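Local coordinates for transglutaminase-like domain-containing protein (PDB 4XZ7) that acts as a homodimeric transglutaminase with antiphagocytic properties and contributes to the virulence of Streptococcus suis, at residues E15-N18 and K24-K27; V293-A298 and D337-V342. All coordinates share one frame; numbering follows the deposited sequence.

Contact 1. Residues E15-N18 and K24-K27; sequences EVLN and KKLK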
loop_
_atom_site.group_PDB
_atom_site.type_symbol
_atom_site.label_atom_id
_atom_site.label_comp_id
_atom_site.label_asym_id
_atom_site.label_seq_id
_atom_site.Cartn_x
_atom_site.Cartn_y
_atom_site.Cartn_z
ATOM N N GLU B 15 8.153 -23.383 29.198
ATOM C CA GLU B 15 8.972 -23.705 28.039
ATOM C C GLU B 15 8.321 -23.159 26.799
ATOM O O GLU B 15 7.090 -23.174 26.665
ATOM C CB GLU B 15 9.168 -25.216 27.880
ATOM C CG GLU B 15 9.806 -25.916 29.052
ATOM C CD GLU B 15 9.773 -27.421 28.886
ATOM O OE1 GLU B 15 10.428 -27.934 27.949
ATOM O OE2 GLU B 15 9.076 -28.089 29.680
ATOM N N VAL B 16 9.156 -22.687 25.879
ATOM C CA VAL B 16 8.698 -22.193 24.597
ATOM C C VAL B 16 9.251 -23.114 23.515
ATOM O O VAL B 16 10.461 -23.167 23.307
ATOM C CB VAL B 16 9.147 -20.739 24.379
ATOM C CG1 VAL B 16 8.680 -20.223 23.040
ATOM C CG2 VAL B 16 8.615 -19.867 25.502
ATOM N N LEU B 17 8.368 -23.862 22.852
ATOM C CA LEU B 17 8.789 -24.858 21.861
ATOM C C LEU B 17 8.209 -24.554 20.493
ATOM O O LEU B 17 7.258 -23.796 20.377
ATOM C CB LEU B 17 8.362 -26.263 22.288
ATOM C CG LEU B 17 8.644 -26.755 23.705
ATOM C CD1 LEU B 17 8.138 -28.175 23.843
ATOM C CD2 LEU B 17 10.123 -26.704 24.006
ATOM N N ASN B 18 8.770 -25.144 19.442
ATOM C CA ASN B 18 8.159 -24.994 18.126
ATOM C C ASN B 18 7.283 -26.193 17.844
ATOM O O ASN B 18 7.211 -27.114 18.662
ATOM C CB ASN B 18 9.207 -24.829 17.025
ATOM C CG ASN B 18 10.205 -25.972 16.978
ATOM O OD1 ASN B 18 9.993 -27.040 17.561
ATOM N ND2 ASN B 18 11.308 -25.749 16.272
ATOM N N LYS B 24 5.773 -33.573 19.461
ATOM C CA LYS B 24 6.268 -34.739 20.210
ATOM C C LYS B 24 5.608 -34.855 21.588
ATOM O O LYS B 24 5.075 -35.923 21.976
ATOM C CB LYS B 24 7.790 -34.687 20.393
ATOM C CG LYS B 24 8.597 -34.747 19.106
ATOM C CD LYS B 24 9.968 -35.372 19.353
ATOM C CE LYS B 24 10.995 -34.900 18.335
ATOM N NZ LYS B 24 11.319 -33.460 18.540
ATOM N N LYS B 25 5.649 -33.758 22.337
ATOM C CA LYS B 25 5.068 -33.782 23.682
ATOM C C LYS B 25 3.549 -34.048 23.644
ATOM O O LYS B 25 2.978 -34.686 24.537
ATOM C CB LYS B 25 5.362 -32.471 24.410
ATOM C CG LYS B 25 6.845 -32.211 24.670
ATOM C CD LYS B 25 7.073 -31.894 26.132
ATOM C CE LYS B 25 8.510 -31.490 26.399
ATOM N NZ LYS B 25 8.665 -30.928 27.770
ATOM N N LEU B 26 2.906 -33.565 22.590
ATOM C CA LEU B 26 1.472 -33.680 22.446
ATOM C C LEU B 26 1.129 -35.140 22.279
ATOM O O LEU B 26 0.191 -35.650 22.892
ATOM C CB LEU B 26 0.995 -32.860 21.248
ATOM C CG LEU B 26 -0.406 -32.272 21.308
ATOM C CD1 LEU B 26 -0.627 -31.556 22.618
ATOM C CD2 LEU B 26 -0.599 -31.324 20.147
ATOM N N LYS B 27 1.921 -35.817 21.457
ATOM C CA LYS B 27 1.714 -37.236 21.207
ATOM C C LYS B 27 2.003 -38.049 22.455
ATOM O O LYS B 27 1.446 -39.133 22.639
ATOM C CB LYS B 27 2.587 -37.723 20.050
ATOM C CG LYS B 27 2.212 -37.146 18.685
ATOM C CD LYS B 27 3.147 -37.674 17.593
ATOM C CE LYS B 27 2.849 -37.029 16.258
ATOM N NZ LYS B 27 3.920 -37.345 15.279
#
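The ammonium group of K25 sits before the carboxylate of E15, nearly equidistant from its two oxygens. K25 NZ lies 3.4 Å from E15 OE2, forming a salt bridge, and a weak hydrogen bond of 3.5 Å runs from the same K25 NZ to E15 OE1. The two side chains cross at about a right angle, and NZ is the lysine atom that meets the acid. E15 extends straight beyond CG, whereas K25 bends at its second torsion (chi2 -128°) and then runs on extended toward the strand. On the way K25 CE passes L17 CD1 at 4.2 Å, a loose apolar contact beside the ion pair. E15 and L17, two residues apart on strand 14-17, both face the helix. The same strand pairs antiparallel with strand 63-68 through backbone bonds of E15 with V67 and L17 with F65. Between strand and helix the chain turns at N18, the N-cap, whose OD1 accepts from the backbone N of A21. K25 also touches V72 in a loop. Long bonds between partly exposed groups imply an electrostatic link that is probably modest and screened by solvent, tying helix 19-29 to the strand just before it.

Contact 2. Residues V293-A298 and D337-V342; sequences VPHATA and DSYDVV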
loop_
_atom_site.group_PDB
_atom_site.type_symbol
_atom_site.label_atom_id
_atom_site.label_comp_id
_atom_site.label_asym_id
_atom_site.label_seq_id
_atom_site.Cartn_x
_atom_site.Cartn_y
_atom_site.Cartn_z
ATOM N N VAL B 293 -16.611 12.462 -20.409
ATOM C CA VAL B 293 -15.791 11.850 -19.359
ATOM C C VAL B 293 -15.029 10.626 -19.888
ATOM O O VAL B 293 -15.516 9.900 -20.759
ATOM C CB VAL B 293 -16.639 11.486 -18.096
ATOM C CG1 VAL B 293 -18.097 11.843 -18.289
ATOM C CG2 VAL B 293 -16.465 10.025 -17.689
ATOM N N PRO B 294 -13.806 10.410 -19.380
ATOM C CA PRO B 294 -12.968 9.329 -19.900
ATOM C C PRO B 294 -13.633 7.956 -19.717
ATOM O O PRO B 294 -14.207 7.675 -18.666
ATOM C CB PRO B 294 -11.681 9.453 -19.065
ATOM C CG PRO B 294 -11.696 10.894 -18.544
ATOM C CD PRO B 294 -13.140 11.137 -18.284
ATOM N N HIS B 295 -13.564 7.112 -20.741
ATOM C CA HIS B 295 -14.283 5.857 -20.716
ATOM C C HIS B 295 -13.483 4.784 -21.441
ATOM O O HIS B 295 -12.471 5.074 -22.104
ATOM C CB HIS B 295 -15.675 6.038 -21.345
ATOM C CG HIS B 295 -16.625 4.913 -21.062
ATOM N ND1 HIS B 295 -17.037 4.589 -19.784
ATOM C CD2 HIS B 295 -17.247 4.040 -21.891
ATOM C CE1 HIS B 295 -17.877 3.568 -19.844
ATOM N NE2 HIS B 295 -18.015 3.213 -21.107
ATOM N N ALA B 296 -13.938 3.542 -21.314
ATOM C CA ALA B 296 -13.282 2.407 -21.965
ATOM C C ALA B 296 -14.304 1.416 -22.489
ATOM O O ALA B 296 -15.363 1.224 -21.884
ATOM C CB ALA B 296 -12.331 1.718 -21.010
ATOM N N THR B 297 -13.991 0.804 -23.627
ATOM C CA THR B 297 -14.894 -0.137 -24.280
ATOM C C THR B 297 -14.064 -1.252 -24.918
ATOM O O THR B 297 -12.838 -1.161 -24.944
ATOM C CB THR B 297 -15.750 0.548 -25.386
ATOM O OG1 THR B 297 -14.882 1.108 -26.382
ATOM C CG2 THR B 297 -16.637 1.658 -24.813
ATOM N N ALA B 298 -14.713 -2.290 -25.447
ATOM C CA ALA B 298 -13.980 -3.250 -26.268
ATOM C C ALA B 298 -14.223 -2.971 -27.741
ATOM O O ALA B 298 -15.274 -2.455 -28.120
ATOM C CB ALA B 298 -14.373 -4.672 -25.946
ATOM N N ASP B 337 -21.432 0.222 -31.917
ATOM C CA ASP B 337 -20.871 1.259 -32.781
ATOM C C ASP B 337 -21.475 2.630 -32.589
ATOM O O ASP B 337 -21.726 3.339 -33.562
ATOM C CB ASP B 337 -21.027 0.864 -34.247
ATOM C CG ASP B 337 -20.134 -0.275 -34.621
ATOM O OD1 ASP B 337 -19.043 -0.361 -34.027
ATOM O OD2 ASP B 337 -20.511 -1.077 -35.498
ATOM N N SER B 338 -21.702 3.011 -31.343
ATOM C CA SER B 338 -22.296 4.307 -31.075
ATOM C C SER B 338 -21.221 5.373 -30.857
ATOM O O SER B 338 -21.533 6.546 -30.619
ATOM C CB SER B 338 -23.211 4.228 -29.859
ATOM O OG SER B 338 -22.455 4.053 -28.683
ATOM N N TYR B 339 -19.958 4.959 -30.934
ATOM C CA TYR B 339 -18.833 5.878 -30.767
ATOM C C TYR B 339 -18.239 6.335 -32.092
ATOM O O TYR B 339 -18.175 5.570 -33.051
ATOM C CB TYR B 339 -17.730 5.221 -29.934
ATOM C CG TYR B 339 -18.043 5.194 -28.467
ATOM C CD1 TYR B 339 -17.589 6.204 -27.619
ATOM C CD2 TYR B 339 -18.811 4.168 -27.925
ATOM C CE1 TYR B 339 -17.891 6.181 -26.274
ATOM C CE2 TYR B 339 -19.118 4.136 -26.582
ATOM C CZ TYR B 339 -18.660 5.138 -25.759
ATOM O OH TYR B 339 -18.963 5.089 -24.414
ATOM N N ASP B 340 -17.784 7.582 -32.134
ATOM C CA ASP B 340 -16.904 8.008 -33.212
ATOM C C ASP B 340 -15.544 7.391 -32.950
ATOM O O ASP B 340 -15.205 7.095 -31.808
ATOM C CB ASP B 340 -16.803 9.530 -33.289
ATOM C CG ASP B 340 -18.073 10.168 -33.788
ATOM O OD1 ASP B 340 -18.783 9.519 -34.579
ATOM O OD2 ASP B 340 -18.360 11.313 -33.388
ATOM N N VAL B 341 -14.765 7.172 -33.998
ATOM C CA VAL B 341 -13.444 6.599 -33.799
ATOM C C VAL B 341 -12.365 7.610 -34.122
ATOM O O VAL B 341 -12.486 8.397 -35.062
ATOM C CB VAL B 341 -13.239 5.352 -34.644
ATOM C CG1 VAL B 341 -14.214 4.285 -34.211
ATOM C CG2 VAL B 341 -13.421 5.687 -36.120
ATOM N N VAL B 342 -11.318 7.587 -33.312
ATOM C CA VAL B 342 -10.172 8.458 -33.490
ATOM C C VAL B 342 -8.984 7.553 -33.701
ATOM O O VAL B 342 -8.809 6.587 -32.967
ATOM C CB VAL B 342 -9.956 9.380 -32.261
ATOM C CG1 VAL B 342 -8.567 10.017 -32.272
ATOM C CG2 VAL B 342 -11.039 10.431 -32.203
#
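The phenol of Y339 reaches toward the imidazole of H295 with its hydroxyl leading, Y339 OH lying 3.2 Å from H295 CD2. The two side chains cross at about a right angle, and the approach is oblique to both rings, without a stack or a hydrogen bond between them. T297, on the same side of its strand as H295, meets the phenol from the facing direction, T297 CG2 lying 3.9 Å from Y339 CE2. With OG1 of T297 set between the backbone N and the carbonyl carbon (chi1 60°), the methyl CG2 falls anti to the carbonyl carbon and meets the phenol. A296, between them, points to the other side of the strand. The polar ends meet at D310: Y339 OH hydrogen-bonds to D310 OD1 and H295 NE2 to D310 OD2, one carboxylate holding both rings and probably fixing how they are turned. Both Y339 and T297 also touch M355 on strand 354-357. H295 also packs against C264, at the start of helix 264-277. Cysteine at a helix start, histidine on a neighbouring strand and aspartate bonded to it are consistent with the Cys-His-Asp catalytic triad of the transglutaminase-like fold, with Y339 a second-shell partner of the aspartate.

How the contacts relate
Contact 1 and contact 2 lie on opposite sides of the chain's centre, their own centres 64 Å apart and their nearest atoms about 51 Å apart, with no touch between them. They come in series along the chain, contact 1 closing long before contact 2 opens, and they share no sheet. The first, local in sequence, joins strand 14-17 of the N-terminal six-stranded mixed sheet to helix 19-29 at the surface. The second is buried and long-range, spanning the face of a five-stranded sheet from strand 294-302 to the start of strand 340-343. The probable catalytic site lies in the C-terminal half of this fragment of a longer protein, in the transglutaminase-like domain, far from the N-terminal region that holds contact 1.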